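PDB 4JCQ: ATP-dependent Clp protease proteolytic subunit from Listeria monocytogenes, which probably cleaves peptide bonds in misfolded proteins as the serine-protease component of an ATP-dependent Clp protease, built from stacked heptameric rings. Local coordinates for residues G28-Q32 and Q60-A66; S49-I53 and I77-K82; D68-I74 and T95-A100; G85-S91 and T111-Q117. The contacts are given in a common frame with arbitrary orientation. Residue numbers count along the deposited sequence, not the author numbering.

Contact 1: G28-Q32 and Q60-A66; sequences GEINQ and QGGHVEA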
# COMPACT_ATOMS: atom_id res chain seq x y z
N GLY H 28 -8.36 -0.93 -20.10
CA GLY H 28 -8.97 0.13 -19.30
C GLY H 28 -8.75 1.53 -19.84
O GLY H 28 -8.40 1.70 -21.01
N GLU H 29 -8.95 2.52 -18.98
CA GLU H 29 -8.89 3.93 -19.36
C GLU H 29 -7.50 4.36 -19.84
O GLU H 29 -6.49 4.02 -19.22
CB GLU H 29 -9.35 4.83 -18.20
CG GLU H 29 -9.33 6.32 -18.49
CD GLU H 29 -9.74 7.16 -17.29
OE1 GLU H 29 -8.85 7.80 -16.69
OE2 GLU H 29 -10.94 7.18 -16.95
N ILE H 30 -7.47 5.09 -20.94
CA ILE H 30 -6.23 5.69 -21.45
C ILE H 30 -5.96 6.98 -20.68
O ILE H 30 -6.65 7.98 -20.86
CB ILE H 30 -6.29 5.96 -22.97
CG1 ILE H 30 -6.71 4.70 -23.75
CG2 ILE H 30 -4.96 6.50 -23.49
CD1 ILE H 30 -5.85 3.47 -23.51
N ASN H 31 -4.97 6.94 -19.79
CA ASN H 31 -4.55 8.11 -19.02
C ASN H 31 -3.03 8.20 -18.96
O ASN H 31 -2.34 7.29 -19.44
CB ASN H 31 -5.18 8.10 -17.62
CG ASN H 31 -4.95 6.80 -16.87
OD1 ASN H 31 -3.89 6.18 -16.97
ND2 ASN H 31 -5.94 6.40 -16.08
N GLN H 32 -2.52 9.28 -18.38
CA GLN H 32 -1.08 9.52 -18.32
C GLN H 32 -0.33 8.43 -17.54
O GLN H 32 0.81 8.09 -17.89
CB GLN H 32 -0.78 10.92 -17.75
CG GLN H 32 -0.99 12.04 -18.76
CD GLN H 32 -0.97 13.43 -18.14
OE1 GLN H 32 -1.54 13.65 -17.06
NE2 GLN H 32 -0.33 14.38 -18.83
N GLN H 60 -11.98 1.58 -23.72
CA GLN H 60 -13.05 2.50 -24.08
C GLN H 60 -12.51 3.87 -24.49
O GLN H 60 -13.26 4.74 -24.94
CB GLN H 60 -14.03 2.63 -22.90
CG GLN H 60 -13.44 3.25 -21.63
CD GLN H 60 -12.80 2.24 -20.68
OE1 GLN H 60 -12.18 1.25 -21.09
NE2 GLN H 60 -12.94 2.50 -19.38
N GLY H 61 -11.21 4.07 -24.31
CA GLY H 61 -10.56 5.35 -24.58
C GLY H 61 -10.19 6.07 -23.30
O GLY H 61 -10.01 5.45 -22.26
N GLY H 62 -10.07 7.40 -23.39
CA GLY H 62 -9.72 8.22 -22.24
C GLY H 62 -9.22 9.59 -22.65
O GLY H 62 -9.93 10.34 -23.32
N HIS H 63 -7.99 9.91 -22.27
CA HIS H 63 -7.40 11.23 -22.51
C HIS H 63 -6.62 11.26 -23.79
O HIS H 63 -5.73 10.42 -24.00
CB HIS H 63 -6.51 11.63 -21.33
CG HIS H 63 -7.26 11.79 -20.03
ND1 HIS H 63 -7.65 10.74 -19.28
CD2 HIS H 63 -7.69 12.93 -19.35
CE1 HIS H 63 -8.29 11.18 -18.18
NE2 HIS H 63 -8.31 12.52 -18.22
N VAL H 64 -6.93 12.23 -24.64
CA VAL H 64 -6.34 12.34 -25.98
C VAL H 64 -4.80 12.39 -25.97
O VAL H 64 -4.16 11.70 -26.76
CB VAL H 64 -6.94 13.53 -26.79
CG1 VAL H 64 -6.79 14.86 -26.04
CG2 VAL H 64 -6.34 13.62 -28.18
N GLU H 65 -4.23 13.18 -25.06
CA GLU H 65 -2.78 13.37 -25.00
C GLU H 65 -2.03 12.09 -24.59
O GLU H 65 -0.91 11.85 -25.04
CB GLU H 65 -2.41 14.55 -24.08
CG GLU H 65 -2.60 14.31 -22.59
CD GLU H 65 -4.05 14.44 -22.11
OE1 GLU H 65 -4.93 14.82 -22.91
OE2 GLU H 65 -4.29 14.16 -20.92
N ALA H 66 -2.67 11.28 -23.75
CA ALA H 66 -2.13 9.99 -23.36
C ALA H 66 -2.19 9.00 -24.52
O ALA H 66 -1.27 8.22 -24.72
CB ALA H 66 -2.89 9.44 -22.16

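Contact 2: S49-I53 and I77-K82; sequences SNDPI and IKPTVK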
# COMPACT_ATOMS: atom_id res chain seq x y z
N SER H 49 15.67 -6.56 -27.44
CA SER H 49 15.86 -7.02 -28.82
C SER H 49 15.00 -6.25 -29.82
O SER H 49 14.14 -5.46 -29.44
CB SER H 49 15.59 -8.52 -28.94
OG SER H 49 14.21 -8.81 -28.81
N ASN H 50 15.24 -6.51 -31.11
CA ASN H 50 14.44 -5.94 -32.19
C ASN H 50 13.28 -6.84 -32.61
O ASN H 50 12.58 -6.56 -33.59
CB ASN H 50 15.32 -5.63 -33.40
CG ASN H 50 16.21 -4.42 -33.19
OD1 ASN H 50 17.42 -4.48 -33.43
ND2 ASN H 50 15.62 -3.32 -32.75
N ASP H 51 13.07 -7.93 -31.85
CA ASP H 51 11.96 -8.86 -32.10
C ASP H 51 10.60 -8.17 -31.96
O ASP H 51 10.46 -7.22 -31.20
CB ASP H 51 12.05 -10.05 -31.14
CG ASP H 51 13.18 -11.02 -31.49
OD1 ASP H 51 13.45 -11.92 -30.68
OD2 ASP H 51 13.78 -10.88 -32.58
N PRO H 52 9.59 -8.65 -32.72
CA PRO H 52 8.25 -8.05 -32.69
C PRO H 52 7.60 -8.03 -31.31
O PRO H 52 7.91 -8.86 -30.45
CB PRO H 52 7.44 -8.95 -33.63
CG PRO H 52 8.46 -9.51 -34.57
CD PRO H 52 9.68 -9.73 -33.73
N ILE H 53 6.71 -7.06 -31.10
CA ILE H 53 5.96 -6.92 -29.85
C ILE H 53 4.47 -7.03 -30.16
O ILE H 53 3.99 -6.48 -31.15
CB ILE H 53 6.27 -5.56 -29.16
CG1 ILE H 53 7.75 -5.47 -28.79
CG2 ILE H 53 5.39 -5.36 -27.93
CD1 ILE H 53 8.22 -4.07 -28.45
N ILE H 77 9.54 3.27 -31.53
CA ILE H 77 10.44 2.16 -31.23
C ILE H 77 10.78 1.33 -32.47
O ILE H 77 9.99 1.28 -33.42
CB ILE H 77 9.90 1.25 -30.09
CG1 ILE H 77 8.54 0.65 -30.47
CG2 ILE H 77 9.83 2.03 -28.78
CD1 ILE H 77 8.07 -0.46 -29.55
N LYS H 78 11.95 0.71 -32.46
CA LYS H 78 12.42 -0.08 -33.61
C LYS H 78 11.64 -1.37 -33.87
O LYS H 78 11.34 -1.66 -35.03
CB LYS H 78 13.93 -0.35 -33.51
CG LYS H 78 14.79 0.72 -34.18
CD LYS H 78 16.28 0.41 -34.08
CE LYS H 78 16.88 0.98 -32.81
NZ LYS H 78 18.36 0.83 -32.78
N PRO H 79 11.30 -2.15 -32.82
CA PRO H 79 10.55 -3.39 -33.06
C PRO H 79 9.20 -3.16 -33.75
O PRO H 79 8.54 -2.15 -33.51
CB PRO H 79 10.32 -3.94 -31.65
CG PRO H 79 11.44 -3.38 -30.84
CD PRO H 79 11.64 -2.00 -31.39
N THR H 80 8.82 -4.11 -34.61
CA THR H 80 7.51 -4.10 -35.25
C THR H 80 6.44 -4.43 -34.21
O THR H 80 6.58 -5.39 -33.45
CB THR H 80 7.46 -5.12 -36.41
OG1 THR H 80 8.44 -4.77 -37.39
CG2 THR H 80 6.08 -5.13 -37.07
N VAL H 81 5.39 -3.63 -34.18
CA VAL H 81 4.31 -3.81 -33.21
C VAL H 81 3.06 -4.39 -33.87
O VAL H 81 2.54 -3.84 -34.84
CB VAL H 81 3.98 -2.48 -32.49
CG1 VAL H 81 2.74 -2.64 -31.61
CG2 VAL H 81 5.16 -2.02 -31.65
N LYS H 82 2.61 -5.52 -33.33
CA LYS H 82 1.34 -6.11 -33.72
C LYS H 82 0.29 -5.77 -32.67
O LYS H 82 0.58 -5.82 -31.47
CB LYS H 82 1.46 -7.63 -33.85
CG LYS H 82 2.33 -8.10 -35.01
CD LYS H 82 2.46 -9.62 -35.00
CE LYS H 82 3.12 -10.13 -36.27
NZ LYS H 82 4.54 -9.72 -36.40
O HOH W 1 10.29 -6.39 -35.26

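Contact 3: D68-I74 and T95-A100; sequences DTIHDMI and TIYLAA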
# COMPACT_ATOMS: atom_id res chain seq x y z
N ASP H 68 -2.17 9.90 -27.69
CA ASP H 68 -1.17 10.41 -28.64
C ASP H 68 0.23 9.90 -28.32
O ASP H 68 0.97 9.51 -29.23
CB ASP H 68 -1.19 11.95 -28.65
CG ASP H 68 -2.41 12.52 -29.36
OD1 ASP H 68 -2.79 13.67 -29.06
OD2 ASP H 68 -2.99 11.82 -30.22
N THR H 69 0.59 9.91 -27.04
CA THR H 69 1.89 9.42 -26.58
C THR H 69 2.08 7.93 -26.89
O THR H 69 3.10 7.54 -27.46
CB THR H 69 2.12 9.71 -25.08
OG1 THR H 69 2.29 11.12 -24.89
CG2 THR H 69 3.37 9.00 -24.56
N ILE H 70 1.09 7.11 -26.54
CA ILE H 70 1.16 5.67 -26.79
C ILE H 70 1.22 5.37 -28.29
O ILE H 70 2.04 4.56 -28.73
CB ILE H 70 -0.00 4.90 -26.12
CG1 ILE H 70 0.06 5.08 -24.59
CG2 ILE H 70 0.06 3.42 -26.47
CD1 ILE H 70 -1.22 4.71 -23.87
N HIS H 71 0.37 6.04 -29.07
CA HIS H 71 0.39 5.95 -30.53
C HIS H 71 1.77 6.22 -31.08
O HIS H 71 2.31 5.42 -31.85
CB HIS H 71 -0.63 6.91 -31.14
CG HIS H 71 -0.53 7.04 -32.65
ND1 HIS H 71 0.40 7.82 -33.25
CD2 HIS H 71 -1.28 6.48 -33.67
CE1 HIS H 71 0.25 7.75 -34.59
NE2 HIS H 71 -0.78 6.93 -34.84
N ASP H 72 2.35 7.35 -30.68
CA ASP H 72 3.66 7.78 -31.19
C ASP H 72 4.81 6.90 -30.69
O ASP H 72 5.77 6.67 -31.43
CB ASP H 72 3.91 9.25 -30.86
CG ASP H 72 3.12 10.20 -31.75
OD1 ASP H 72 3.25 11.43 -31.58
OD2 ASP H 72 2.36 9.72 -32.62
N MET H 73 4.71 6.41 -29.46
CA MET H 73 5.74 5.51 -28.91
C MET H 73 5.78 4.18 -29.65
O MET H 73 6.86 3.61 -29.86
CB MET H 73 5.53 5.28 -27.41
CG MET H 73 5.95 6.45 -26.52
SD MET H 73 7.68 6.97 -26.67
CE MET H 73 8.55 5.45 -26.36
N ILE H 74 4.61 3.69 -30.05
CA ILE H 74 4.49 2.47 -30.86
C ILE H 74 5.24 2.64 -32.19
O ILE H 74 5.98 1.74 -32.60
CB ILE H 74 3.01 2.08 -31.10
CG1 ILE H 74 2.41 1.47 -29.83
CG2 ILE H 74 2.87 1.11 -32.27
CD1 ILE H 74 0.90 1.41 -29.82
N THR H 95 -7.19 5.21 -31.69
CA THR H 95 -5.99 5.94 -32.11
C THR H 95 -4.73 5.12 -31.85
O THR H 95 -3.85 5.02 -32.71
CB THR H 95 -5.92 7.31 -31.40
OG1 THR H 95 -7.12 8.04 -31.67
CG2 THR H 95 -4.72 8.13 -31.88
N ILE H 96 -4.67 4.50 -30.67
CA ILE H 96 -3.56 3.61 -30.30
C ILE H 96 -3.52 2.38 -31.22
O ILE H 96 -2.47 2.04 -31.76
CB ILE H 96 -3.67 3.16 -28.83
CG1 ILE H 96 -3.39 4.35 -27.90
CG2 ILE H 96 -2.70 2.02 -28.53
CD1 ILE H 96 -3.88 4.16 -26.48
N TYR H 97 -4.68 1.74 -31.39
CA TYR H 97 -4.81 0.55 -32.24
C TYR H 97 -4.28 0.81 -33.65
O TYR H 97 -3.57 -0.03 -34.22
CB TYR H 97 -6.28 0.10 -32.28
CG TYR H 97 -6.52 -1.17 -33.06
CD1 TYR H 97 -6.44 -2.42 -32.43
CD2 TYR H 97 -6.83 -1.14 -34.42
CE1 TYR H 97 -6.66 -3.59 -33.14
CE2 TYR H 97 -7.06 -2.30 -35.13
CZ TYR H 97 -6.97 -3.52 -34.49
OH TYR H 97 -7.19 -4.68 -35.21
N LEU H 98 -4.60 1.98 -34.20
CA LEU H 98 -4.24 2.34 -35.56
C LEU H 98 -2.77 2.77 -35.74
O LEU H 98 -2.36 3.09 -36.85
CB LEU H 98 -5.19 3.41 -36.11
CG LEU H 98 -6.65 3.00 -36.34
CD1 LEU H 98 -7.48 4.21 -36.75
CD2 LEU H 98 -6.77 1.89 -37.38
N ALA H 99 -2.00 2.76 -34.65
CA ALA H 99 -0.56 3.05 -34.72
C ALA H 99 0.21 1.94 -35.45
O ALA H 99 1.24 2.20 -36.07
CB ALA H 99 0.01 3.27 -33.33
N ALA H 100 -0.29 0.71 -35.36
CA ALA H 100 0.32 -0.42 -36.05
C ALA H 100 -0.02 -0.39 -37.54
O ALA H 100 -1.08 0.11 -37.93
CB ALA H 100 -0.15 -1.73 -35.43
O HOH W 2 -1.42 5.75 -37.25

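Contact 4: G85-S91 and T111-Q117; sequences GTGWVAS and TRYMIHQ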
# COMPACT_ATOMS: atom_id res chain seq x y z
N GLY H 85 -7.03 -6.41 -30.99
CA GLY H 85 -8.19 -5.84 -30.34
C GLY H 85 -8.99 -6.92 -29.63
O GLY H 85 -9.15 -8.02 -30.17
N THR H 86 -9.47 -6.62 -28.43
CA THR H 86 -10.25 -7.57 -27.65
C THR H 86 -11.26 -6.87 -26.73
O THR H 86 -10.92 -5.89 -26.07
CB THR H 86 -9.35 -8.55 -26.86
OG1 THR H 86 -10.16 -9.39 -26.03
CG2 THR H 86 -8.32 -7.81 -25.99
N GLY H 87 -12.49 -7.38 -26.69
CA GLY H 87 -13.55 -6.78 -25.88
C GLY H 87 -14.13 -5.55 -26.55
O GLY H 87 -15.14 -5.63 -27.26
N TRP H 88 -13.50 -4.40 -26.33
CA TRP H 88 -13.80 -3.20 -27.11
C TRP H 88 -12.60 -2.34 -27.35
O TRP H 88 -11.63 -2.37 -26.58
CB TRP H 88 -14.99 -2.40 -26.54
CG TRP H 88 -14.86 -1.89 -25.12
CD1 TRP H 88 -13.74 -1.88 -24.30
CD2 TRP H 88 -15.92 -1.25 -24.32
NE1 TRP H 88 -14.02 -1.31 -23.08
CE2 TRP H 88 -15.31 -0.91 -23.03
CE3 TRP H 88 -17.26 -0.94 -24.53
CZ2 TRP H 88 -16.03 -0.29 -22.01
CZ3 TRP H 88 -17.98 -0.31 -23.50
CH2 TRP H 88 -17.37 -0.00 -22.27
N VAL H 89 -12.64 -1.59 -28.44
CA VAL H 89 -11.60 -0.64 -28.80
C VAL H 89 -12.31 0.61 -29.30
O VAL H 89 -12.95 0.60 -30.36
CB VAL H 89 -10.66 -1.18 -29.91
CG1 VAL H 89 -9.56 -0.18 -30.22
CG2 VAL H 89 -10.06 -2.53 -29.52
N ALA H 90 -12.22 1.70 -28.53
CA ALA H 90 -12.96 2.91 -28.85
C ALA H 90 -12.16 4.19 -28.60
O ALA H 90 -11.31 4.23 -27.70
CB ALA H 90 -14.27 2.96 -28.07
N SER H 91 -12.45 5.21 -29.40
CA SER H 91 -11.95 6.57 -29.19
C SER H 91 -10.42 6.64 -29.14
O SER H 91 -9.76 6.30 -30.12
CB SER H 91 -12.60 7.19 -27.95
OG SER H 91 -14.02 7.12 -28.05
N THR H 111 -15.27 -8.64 -30.13
CA THR H 111 -14.77 -7.28 -29.99
C THR H 111 -15.64 -6.35 -30.81
O THR H 111 -16.04 -6.68 -31.93
CB THR H 111 -13.30 -7.17 -30.48
OG1 THR H 111 -12.53 -8.25 -29.94
CG2 THR H 111 -12.67 -5.84 -30.06
N ARG H 112 -15.93 -5.17 -30.26
CA ARG H 112 -16.58 -4.11 -31.01
C ARG H 112 -15.70 -2.86 -31.06
O ARG H 112 -14.88 -2.63 -30.17
CB ARG H 112 -17.98 -3.80 -30.46
CG ARG H 112 -18.08 -3.69 -28.94
CD ARG H 112 -19.48 -3.27 -28.53
NE ARG H 112 -19.60 -3.11 -27.08
CZ ARG H 112 -20.52 -2.37 -26.47
NH1 ARG H 112 -20.55 -2.29 -25.15
NH2 ARG H 112 -21.42 -1.70 -27.19
N TYR H 113 -15.89 -2.06 -32.11
CA TYR H 113 -15.03 -0.91 -32.40
C TYR H 113 -15.86 0.35 -32.59
O TYR H 113 -16.94 0.31 -33.19
CB TYR H 113 -14.20 -1.18 -33.67
CG TYR H 113 -13.17 -2.28 -33.50
CD1 TYR H 113 -11.83 -1.97 -33.28
CD2 TYR H 113 -13.54 -3.62 -33.54
CE1 TYR H 113 -10.89 -2.98 -33.11
CE2 TYR H 113 -12.61 -4.63 -33.37
CZ TYR H 113 -11.28 -4.30 -33.15
OH TYR H 113 -10.35 -5.29 -32.98
N MET H 114 -15.36 1.48 -32.09
CA MET H 114 -16.02 2.78 -32.28
C MET H 114 -14.98 3.88 -32.46
O MET H 114 -14.14 4.08 -31.59
CB MET H 114 -16.95 3.10 -31.12
CG MET H 114 -17.72 4.41 -31.29
SD MET H 114 -18.92 4.72 -29.99
CE MET H 114 -17.86 5.08 -28.59
N ILE H 115 -15.05 4.60 -33.58
CA ILE H 115 -14.05 5.64 -33.85
C ILE H 115 -14.44 7.03 -33.34
O ILE H 115 -13.67 7.98 -33.50
CB ILE H 115 -13.62 5.70 -35.34
CG1 ILE H 115 -14.73 6.27 -36.23
CG2 ILE H 115 -13.14 4.33 -35.82
CD1 ILE H 115 -14.22 6.82 -37.54
N HIS H 116 -15.62 7.14 -32.73
CA HIS H 116 -16.05 8.39 -32.09
C HIS H 116 -14.95 8.99 -31.26
O HIS H 116 -14.31 8.28 -30.48
CB HIS H 116 -17.26 8.16 -31.20
CG HIS H 116 -17.67 9.37 -30.40
ND1 HIS H 116 -17.35 9.53 -29.10
CD2 HIS H 116 -18.39 10.51 -30.76
CE1 HIS H 116 -17.84 10.70 -28.65
NE2 HIS H 116 -18.47 11.30 -29.67
N GLN H 117 -14.72 10.28 -31.43
CA GLN H 117 -13.73 10.99 -30.63
C GLN H 117 -14.42 12.09 -29.83
O GLN H 117 -15.23 12.84 -30.39
CB GLN H 117 -12.62 11.58 -31.51
CG GLN H 117 -11.90 10.58 -32.41
CD GLN H 117 -11.12 9.52 -31.65
OE1 GLN H 117 -10.56 9.78 -30.58
NE2 GLN H 117 -11.07 8.31 -32.20

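Contact 1: G28-Q32 and Q60-A66
Gln60 opens the 60-66 segment with its amide end beside Gly28 and Glu29: OE1 lies 3.7 Å from Gly28 C and NE2 4.0 Å from Glu29 N, while OE1 accepts a hydrogen bond from Gln32 of a neighbouring subunit. Gly61 follows, its carbonyl O taking the nearly straight bond from Ile30 N (2.9 Å); phi 106° and psi -156° by themselves call for glycine. At Gly62, paired with Ile30 in a single beta bridge, CA comes within 3.4 Å of Ile30 O in a CA-H...O contact. A side chain here would collide with that same oxygen. In His63, at the N-cap position of helix 64-76, the backbone N donates a hydrogen bond to Ile30 O at 2.7 Å, and ring ND1 adds a weak one to Ile30 O at 3.3 Å. Val64 turns away onto helix 133-151. Two residues on, Ala66 CB sits 3.8 Å from Ile30 CG2 and 3.4 Å from Asn31 C, against the start of helix 32-48, where Asn31 caps Leu34 N through OD1. The chemistry is thus mainly backbone pairing with little side-chain polarity: two strong bonds through Ile30 fix the Gly61-Gly62 backbone, whose Gly61 CA lies about 4 Å from the nearest side-chain atom of the predicted nucleophile Ser91, probably, as in ClpP relatives, contributing to the oxyanion hole.

Contact 2: S49-I53 and I77-K82
Ile53 holds the apolar centre, covered over 106 Å² by the 77-82 segment. Its CD1 reaches both Ile77 CD1 and Pro79 CB at 3.8 Å, and its CB lies 4.5 Å from Val81 CG2, so a single side chain spans the end of one helix and the start of the next strand. Around this core the backbones begin a parallel pairing, Ile53 opposite Val81: Ile53 N donates to Thr80 O (2.9 Å) and Lys82 N to Ile53 O (2.8 Å), so Ile53 bonds to the residues on either side of its partner. CA-H...O contacts run beside these bonds, from Pro52 CA to Thr80 O at 3.2 Å and from Val81 CA to Ile53 O at 3.4 Å. Just before the bridge Asn50 O and Thr80 N stand 4.6 Å apart, and a water links them, donating to Asn50 O and accepting from Thr80 N, each at 2.8 Å. At the exposed margin Asn50 ND2 lies 3.5 Å from Lys78 CB, and Asp51 O rests 3.3 Å from Pro79 CB while also accepting a hydrogen bond from Arg22. The contact marks where strands 53-59 and 81-86 enter the central parallel sheet as neighbours, joined by helix 64-76 in a beta-alpha-beta unit; Leu42, Leu45 and Glu46 of helix 32-48 pack against its isoleucines.

Contact 3: D68-I74 and T95-A100
Helix 64-76 comes close to helix 92-97 and the type I turn at its end: the CA atoms of His71 and Ile96 are 4.6 Å apart. The methyl of Ala99 is a small bump that fills the hollow between His71 and Ile74, with CB 3.5 Å from His71 O, 3.5 Å from His71 CD2 and 3.7 Å from Ile74 CG2. A second, larger bump is Ile96, whose CG2 reaches between two isoleucines one turn apart, 3.7 Å from Ile70 CG2 and 3.9 Å from Ile74 CD1. Beside it the His71 ring lies along Thr95, the edge carbon CD2 being 3.1 Å from Thr95 O. No direct hydrogen bond crosses; a water bridges instead, 2.8 Å from His71 NE2 and donating to Leu98 O at 2.8 Å. ND1 of the same ring donates to Asp72 OD2 (2.8 Å), a bond that helps to orient the ring. This buried interface joins the helix that follows the predicted nucleophile Ser91 to the crossover helix 64-76, with Leu146 of helix 133-151 against His71 and Thr95, Leu34 of helix 32-48 against Ile70, and Val81 of strand 81-86 against Ile74.

Contact 4: G85-S91 and T111-Q117
Strands 88-90 and 111-114 form a small two-stranded parallel sheet in the ClpP/crotonase fold, their axes 4.8 Å apart and 6° from parallel, and carry the chain to the predicted nucleophile Ser91 and active-site His116. Ser91 is the most covered residue, with 82 Å² buried. Its N donates to Met114 O (3.0 Å), its O accepts from Gln117 NE2 (3.2 Å), and OG gives its hydrogen to the carbonyl of His116. The positive phi of Ser91 (57°, psi -118°) bends the chain sharply between strand 88-90 and helix 92-97. Arg112, with 65 Å² covered, pairs with Trp88: its N bonds Gly87 O (3.1 Å), its O receives Val89 N (3.0 Å), and NH1 comes within 3.6 Å of Trp88 CE3, while its guanidinium makes a cation-pi contact with Trp167. Thr111, 64 Å², sits where the chain turns at Gly87: its CA lies 3.2 Å from Gly87 O in a CA-H...O contact, and its OG1, 3.3 Å from Thr86 CA, is hydrogen-bonded to Leu108 O. On its face of the sheet Val89 CB touches Tyr113 CD1 at 3.7 Å; on the other, Ala90 CB meets Met114 CB at 4.1 Å. In keeping with the inactive triad reported for this protein, Ser91 OG lies 4.2 Å from His116 ND1 but only 2.7 Å from His116 O.

Along the chain contact 1 closes before contacts 3 and 4 open, whereas contact 2 interleaves with contacts 1 and 3, and contact 3 with contact 4. Contact 3, the most central, touches the other three: its centre lies about 12 Å from that of contact 1 and 14 Å from those of contacts 2 and 4. Contacts 1 and 3 share helix 64-76. Contacts 2 and 4 share strand 81-86, yet their centres are about 23 Å apart on opposite sides of the chain's centre. Contact 2 thus lies at the sheet end away from the predicted active-site residues, while contacts 1 and 4 meet where Gln60 packs on Trp88, Ala90 and Ser91.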